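Local structure of putative isomerase (Sinorhizobium meliloti, 2PPG) at residues P22-P27 with L39-N44; F186-P191 with D195-E200. The protein is a putative isomerase of the mandelate racemase / muconate lactonizing enzyme group in the enolase superfamily, pairing an N-terminal capping domain with a TIM-type barrel. All coordinates share one frame; numbering follows the deposited sequence.

Contact 1 of 2, residues P22-P27 with L39-N44; sequences PYLGKP and LVRKAN
R41 reaches the turn P22-G25 and spends both terminal nitrogens of its guanidinium on main-chain carbonyls, a worked example of an arginine bridging two loop acceptors. NH1 donates to Y23 O at 2.8 Å, with an N-H...O angle of 141° and the oxygen somewhat out of the guanidinium plane. NH2 makes a second, weak bond to G25 O at 3.2 Å. Bends at chi2 (132°) and chi3 (-97°) bring the guanidinium to the carbonyls of Y23 and G25. Y23 and L24 are the central residues of the type II beta turn P22-G25, closed by G25 N to P22 O at 3.3 Å; Y23 O belongs to its middle peptide, while G25 O follows the turn. The turn lies between strands 7-17 and 38-41, in the N-terminal part of an enolase-superfamily chain, ahead of the barrel; segment 39-44 comes from strand 38-41, antiparallel to strand 46-49.

In van der Waals contact, L24 and R41 run past one another in opposite directions, L24 CD2 resting 3.8 Å from R41 CD and L24 CB 3.5 Å from NH1. At the guanidinium edge P27 CA approaches NH2 to 3.9 Å. From R41's own segment, L39 CD1 lies over the centre of one guanidinium face, 4.2 Å above it.

Beyond the two segments, Y48 forms a cation-pi pair with R41, and E31 gives NE a long, weak ion pair.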
loop_
_atom_site.group_PDB
_atom_site.type_symbol
_atom_site.label_atom_id
_atom_site.label_comp_id
_atom_site.label_asym_id
_atom_site.label_seq_id
_atom_site.Cartn_x
_atom_site.Cartn_y
_atom_site.Cartn_z
ATOM N N PRO A 22 44.902 -14.825 14.508
ATOM C CA PRO A 22 43.735 -13.981 14.783
ATOM C C PRO A 22 42.528 -14.372 13.925
ATOM O O PRO A 22 42.686 -14.715 12.749
ATOM C CB PRO A 22 44.224 -12.578 14.411
ATOM C CG PRO A 22 45.696 -12.629 14.633
ATOM C CD PRO A 22 46.115 -14.025 14.256
ATOM N N TYR A 23 41.341 -14.319 14.529
ATOM C CA TYR A 23 40.081 -14.740 13.898
ATOM C C TYR A 23 39.923 -14.243 12.454
ATOM O O TYR A 23 40.346 -13.134 12.123
ATOM C CB TYR A 23 38.893 -14.287 14.770
ATOM C CG TYR A 23 37.520 -14.684 14.260
ATOM C CD1 TYR A 23 36.993 -15.946 14.531
ATOM C CD2 TYR A 23 36.748 -13.792 13.518
ATOM C CE1 TYR A 23 35.740 -16.312 14.064
ATOM C CE2 TYR A 23 35.496 -14.152 13.047
ATOM C CZ TYR A 23 34.997 -15.410 13.325
ATOM O OH TYR A 23 33.754 -15.763 12.860
ATOM N N LEU A 24 39.337 -15.088 11.602
ATOM C CA LEU A 24 38.972 -14.718 10.226
ATOM C C LEU A 24 40.177 -14.677 9.282
ATOM O O LEU A 24 40.046 -14.323 8.113
ATOM C CB LEU A 24 38.218 -13.376 10.219
ATOM C CG LEU A 24 37.159 -13.027 9.171
ATOM C CD1 LEU A 24 35.987 -12.342 9.844
ATOM C CD2 LEU A 24 37.733 -12.144 8.073
ATOM N N GLY A 25 41.349 -15.048 9.790
ATOM C CA GLY A 25 42.566 -15.081 8.980
ATOM C C GLY A 25 43.617 -14.057 9.373
ATOM O O GLY A 25 43.413 -13.260 10.290
ATOM N N LYS A 26 44.747 -14.086 8.668
ATOM C CA LYS A 26 45.866 -13.177 8.920
ATOM C C LYS A 26 45.565 -11.763 8.418
ATOM O O LYS A 26 44.890 -11.596 7.401
ATOM C CB LYS A 26 47.147 -13.707 8.264
ATOM C CG LYS A 26 47.648 -15.018 8.853
ATOM C CD LYS A 26 48.971 -15.456 8.230
ATOM C CE LYS A 26 49.414 -16.823 8.762
ATOM N NZ LYS A 26 50.642 -17.337 8.080
ATOM N N PRO A 27 46.061 -10.738 9.135
ATOM C CA PRO A 27 45.831 -9.353 8.726
ATOM C C PRO A 27 46.432 -9.023 7.361
ATOM O O PRO A 27 47.461 -9.582 6.984
ATOM C CB PRO A 27 46.533 -8.540 9.821
ATOM C CG PRO A 27 47.495 -9.483 10.459
ATOM C CD PRO A 27 46.847 -10.821 10.381
ATOM N N LEU A 39 42.902 -4.833 16.221
ATOM C CA LEU A 39 43.039 -4.492 14.811
ATOM C C LEU A 39 41.694 -4.042 14.212
ATOM O O LEU A 39 40.633 -4.266 14.803
ATOM C CB LEU A 39 43.622 -5.671 14.015
ATOM C CG LEU A 39 42.818 -6.970 13.857
ATOM C CD1 LEU A 39 41.771 -6.880 12.742
ATOM C CD2 LEU A 39 43.750 -8.146 13.597
ATOM N N VAL A 40 41.751 -3.412 13.039
ATOM C CA VAL A 40 40.555 -3.025 12.300
ATOM C C VAL A 40 40.600 -3.687 10.934
ATOM O O VAL A 40 41.596 -3.610 10.227
ATOM C CB VAL A 40 40.439 -1.481 12.170
ATOM C CG1 VAL A 40 39.261 -1.080 11.311
ATOM C CG2 VAL A 40 40.311 -0.865 13.532
ATOM N N ARG A 41 39.520 -4.358 10.577
ATOM C CA ARG A 41 39.445 -5.085 9.318
ATOM C C ARG A 41 38.824 -4.212 8.227
ATOM O O ARG A 41 37.695 -3.750 8.353
ATOM C CB ARG A 41 38.625 -6.353 9.523
ATOM C CG ARG A 41 38.816 -7.407 8.470
ATOM C CD ARG A 41 39.050 -8.758 9.128
ATOM N NE ARG A 41 40.470 -9.096 9.228
ATOM C CZ ARG A 41 40.968 -9.985 10.081
ATOM N NH1 ARG A 41 40.172 -10.607 10.939
ATOM N NH2 ARG A 41 42.270 -10.238 10.091
ATOM N N LYS A 42 39.573 -4.000 7.155
ATOM C CA LYS A 42 39.183 -3.068 6.101
ATOM C C LYS A 42 37.855 -3.443 5.421
ATOM O O LYS A 42 36.992 -2.588 5.221
ATOM C CB LYS A 42 40.322 -2.942 5.076
ATOM C CG LYS A 42 40.092 -1.926 3.962
ATOM C CD LYS A 42 40.754 -0.571 4.240
ATOM C CE LYS A 42 40.524 0.382 3.066
ATOM N NZ LYS A 42 41.423 1.573 3.110
ATOM N N ALA A 43 37.682 -4.721 5.095
ATOM C CA ALA A 43 36.487 -5.185 4.377
ATOM C C ALA A 43 35.175 -4.788 5.043
ATOM O O ALA A 43 34.171 -4.596 4.357
ATOM C CB ALA A 43 36.525 -6.688 4.185
ATOM N N ASN A 44 35.179 -4.671 6.370
ATOM C CA ASN A 44 33.962 -4.315 7.094
ATOM C C ASN A 44 34.162 -3.245 8.168
ATOM O O ASN A 44 33.307 -3.056 9.028
ATOM C CB ASN A 44 33.301 -5.566 7.690
ATOM C CG ASN A 44 34.189 -6.281 8.701
ATOM O OD1 ASN A 44 35.265 -5.797 9.068
ATOM N ND2 ASN A 44 33.738 -7.437 9.158
#

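Contact 2 of 2, residues F186-P191 with D195-E200; sequences FKFASP and DGVAKE
The F188 ring receives helix 197-208 on one face and at an edge. Over the face, offset toward the rim, sits E200 CG, 3.8 Å above the ring plane; its distance of 4.0 Å to the ring centroid, 21° off the normal, makes a CH-pi contact. At the edge, in the plane of the ring, V197 CG1 comes to 3.9 Å from F188 CE1. The nearest atom of E200 to the ring is its CG, so the aliphatic part of the glutamate makes the contact, and the two side chains pass in opposite directions.

These positions follow from the torsions. With chi1 of 68°, F188 holds its ring between its own backbone N and carbonyl carbon. E200 CG stands trans to the backbone N (chi1 -155°), and a bend at chi2 turns the carboxylate away from a straight course, where OE2 forms a salt bridge with R171. A buried glutamate thus lends its methylene to the ring while its charge is answered from outside the two segments.

V197 has a second neighbour: its CG1 also packs on S190 CB at 3.4 Å, beside the end of the strand. G196, just before V197 in the chain, is the N-cap residue, and its carbonyl oxygen accepts K199 N at 3.0 Å within the first turn. M201 and L204 of the same helix, together with M234 of helix 224-234, extend the apolar surroundings of F188.

Strand 185-189, helix 197-208 and the parallel strand 213-217 form a beta-alpha-beta unit, and this packing of a strand side chain against the start of the following helix is part of the layer between strands and surrounding helices in a TIM-type barrel.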
loop_
_atom_site.group_PDB
_atom_site.type_symbol
_atom_site.label_atom_id
_atom_site.label_comp_id
_atom_site.label_asym_id
_atom_site.label_seq_id
_atom_site.Cartn_x
_atom_site.Cartn_y
_atom_site.Cartn_z
ATOM N N PHE A 186 28.371 -25.655 4.077
ATOM C CA PHE A 186 29.545 -24.798 4.208
ATOM C C PHE A 186 29.169 -23.335 4.095
ATOM O O PHE A 186 28.194 -22.989 3.430
ATOM C CB PHE A 186 30.594 -25.187 3.144
ATOM C CG PHE A 186 31.032 -26.624 3.248
ATOM C CD1 PHE A 186 32.139 -26.972 4.008
ATOM C CD2 PHE A 186 30.287 -27.635 2.654
ATOM C CE1 PHE A 186 32.500 -28.310 4.156
ATOM C CE2 PHE A 186 30.641 -28.962 2.798
ATOM C CZ PHE A 186 31.744 -29.302 3.553
ATOM N N LYS A 187 29.928 -22.481 4.770
ATOM C CA LYS A 187 29.815 -21.041 4.582
ATOM C C LYS A 187 31.207 -20.420 4.580
ATOM O O LYS A 187 32.008 -20.675 5.471
ATOM C CB LYS A 187 28.974 -20.413 5.694
ATOM C CG LYS A 187 28.569 -18.975 5.418
ATOM C CD LYS A 187 27.748 -18.411 6.544
ATOM C CE LYS A 187 28.620 -17.957 7.692
ATOM N NZ LYS A 187 27.795 -17.803 8.913
ATOM N N PHE A 188 31.499 -19.607 3.581
ATOM C CA PHE A 188 32.737 -18.830 3.575
ATOM C C PHE A 188 32.436 -17.355 3.771
ATOM O O PHE A 188 31.390 -16.865 3.349
ATOM C CB PHE A 188 33.488 -19.026 2.261
ATOM C CG PHE A 188 32.791 -18.442 1.065
ATOM C CD1 PHE A 188 33.129 -17.176 0.590
ATOM C CD2 PHE A 188 31.827 -19.152 0.398
ATOM C CE1 PHE A 188 32.509 -16.635 -0.519
ATOM C CE2 PHE A 188 31.203 -18.614 -0.712
ATOM C CZ PHE A 188 31.547 -17.356 -1.168
ATOM N N ALA A 189 33.364 -16.647 4.405
ATOM C CA ALA A 189 33.247 -15.189 4.581
ATOM C C ALA A 189 33.797 -14.467 3.362
ATOM O O ALA A 189 34.873 -14.802 2.881
ATOM C CB ALA A 189 33.983 -14.732 5.843
ATOM N N SER A 190 33.058 -13.477 2.868
ATOM C CA SER A 190 33.521 -12.668 1.728
ATOM C C SER A 190 34.723 -11.731 1.992
ATOM O O SER A 190 35.457 -11.432 1.055
ATOM C CB SER A 190 32.365 -11.910 1.069
ATOM O OG SER A 190 31.917 -10.848 1.881
ATOM N N PRO A 191 34.919 -11.244 3.243
ATOM C CA PRO A 191 36.191 -10.581 3.595
ATOM C C PRO A 191 37.451 -11.427 3.379
ATOM O O PRO A 191 38.564 -10.949 3.607
ATOM C CB PRO A 191 36.035 -10.292 5.095
ATOM C CG PRO A 191 34.586 -10.192 5.308
ATOM C CD PRO A 191 33.968 -11.196 4.372
ATOM N N ASP A 195 40.098 -13.465 -4.523
ATOM C CA ASP A 195 39.866 -13.412 -5.969
ATOM C C ASP A 195 38.448 -12.951 -6.334
ATOM O O ASP A 195 38.077 -12.951 -7.511
ATOM C CB ASP A 195 40.143 -14.782 -6.610
ATOM C CG ASP A 195 41.531 -15.332 -6.277
ATOM O OD1 ASP A 195 41.957 -16.296 -6.951
ATOM O OD2 ASP A 195 42.186 -14.817 -5.341
ATOM N N GLY A 196 37.663 -12.558 -5.327
ATOM C CA GLY A 196 36.257 -12.200 -5.520
ATOM C C GLY A 196 35.341 -13.399 -5.323
ATOM O O GLY A 196 35.612 -14.488 -5.841
ATOM N N VAL A 197 34.248 -13.196 -4.587
ATOM C CA VAL A 197 33.310 -14.282 -4.229
ATOM C C VAL A 197 32.882 -15.224 -5.374
ATOM O O VAL A 197 32.661 -16.417 -5.138
ATOM C CB VAL A 197 32.034 -13.763 -3.481
ATOM C CG1 VAL A 197 32.402 -13.128 -2.146
ATOM C CG2 VAL A 197 31.223 -12.806 -4.354
ATOM N N ALA A 198 32.764 -14.700 -6.593
ATOM C CA ALA A 198 32.361 -15.517 -7.741
ATOM C C ALA A 198 33.335 -16.665 -7.978
ATOM O O ALA A 198 32.925 -17.811 -8.183
ATOM C CB ALA A 198 32.223 -14.664 -9.000
ATOM N N LYS A 199 34.627 -16.354 -7.934
ATOM C CA LYS A 199 35.658 -17.348 -8.181
ATOM C C LYS A 199 35.722 -18.313 -7.009
ATOM O O LYS A 199 36.124 -19.467 -7.165
ATOM C CB LYS A 199 37.023 -16.685 -8.405
ATOM C CG LYS A 199 37.182 -15.944 -9.732
ATOM C CD LYS A 199 38.599 -15.361 -9.862
ATOM C CE LYS A 199 38.638 -14.017 -10.609
ATOM N NZ LYS A 199 38.805 -14.179 -12.076
ATOM N N GLU A 200 35.316 -17.824 -5.842
ATOM C CA GLU A 200 35.310 -18.614 -4.617
ATOM C C GLU A 200 34.237 -19.718 -4.662
ATOM O O GLU A 200 34.497 -20.869 -4.252
ATOM C CB GLU A 200 35.098 -17.705 -3.402
ATOM C CG GLU A 200 35.643 -18.254 -2.092
ATOM C CD GLU A 200 37.128 -17.975 -1.904
ATOM O OE1 GLU A 200 37.706 -17.194 -2.702
ATOM O OE2 GLU A 200 37.716 -18.530 -0.950
#

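How the contacts relate
Followed from the N terminus, the chain first leaves strand 7-17 and enters the loop containing 22-27; contact 1 closes eleven intervening residues by joining that loop to strand 38-41. The chain then runs through the rest of the N-terminal region and into the barrel before contact 2 closes the connection between strand 185-189 and helix 197-208, with three residues between its two segments. The two are in series, neither nested nor crossed. Distant in sequence, they nevertheless meet in space, their centres about 15 Å apart: P191 CB packs on A43 CB at 3.7 Å and on L24 CD2 at 3.9 Å. P191, just after a barrel strand, therefore joins both segments of contact 1 to the barrel.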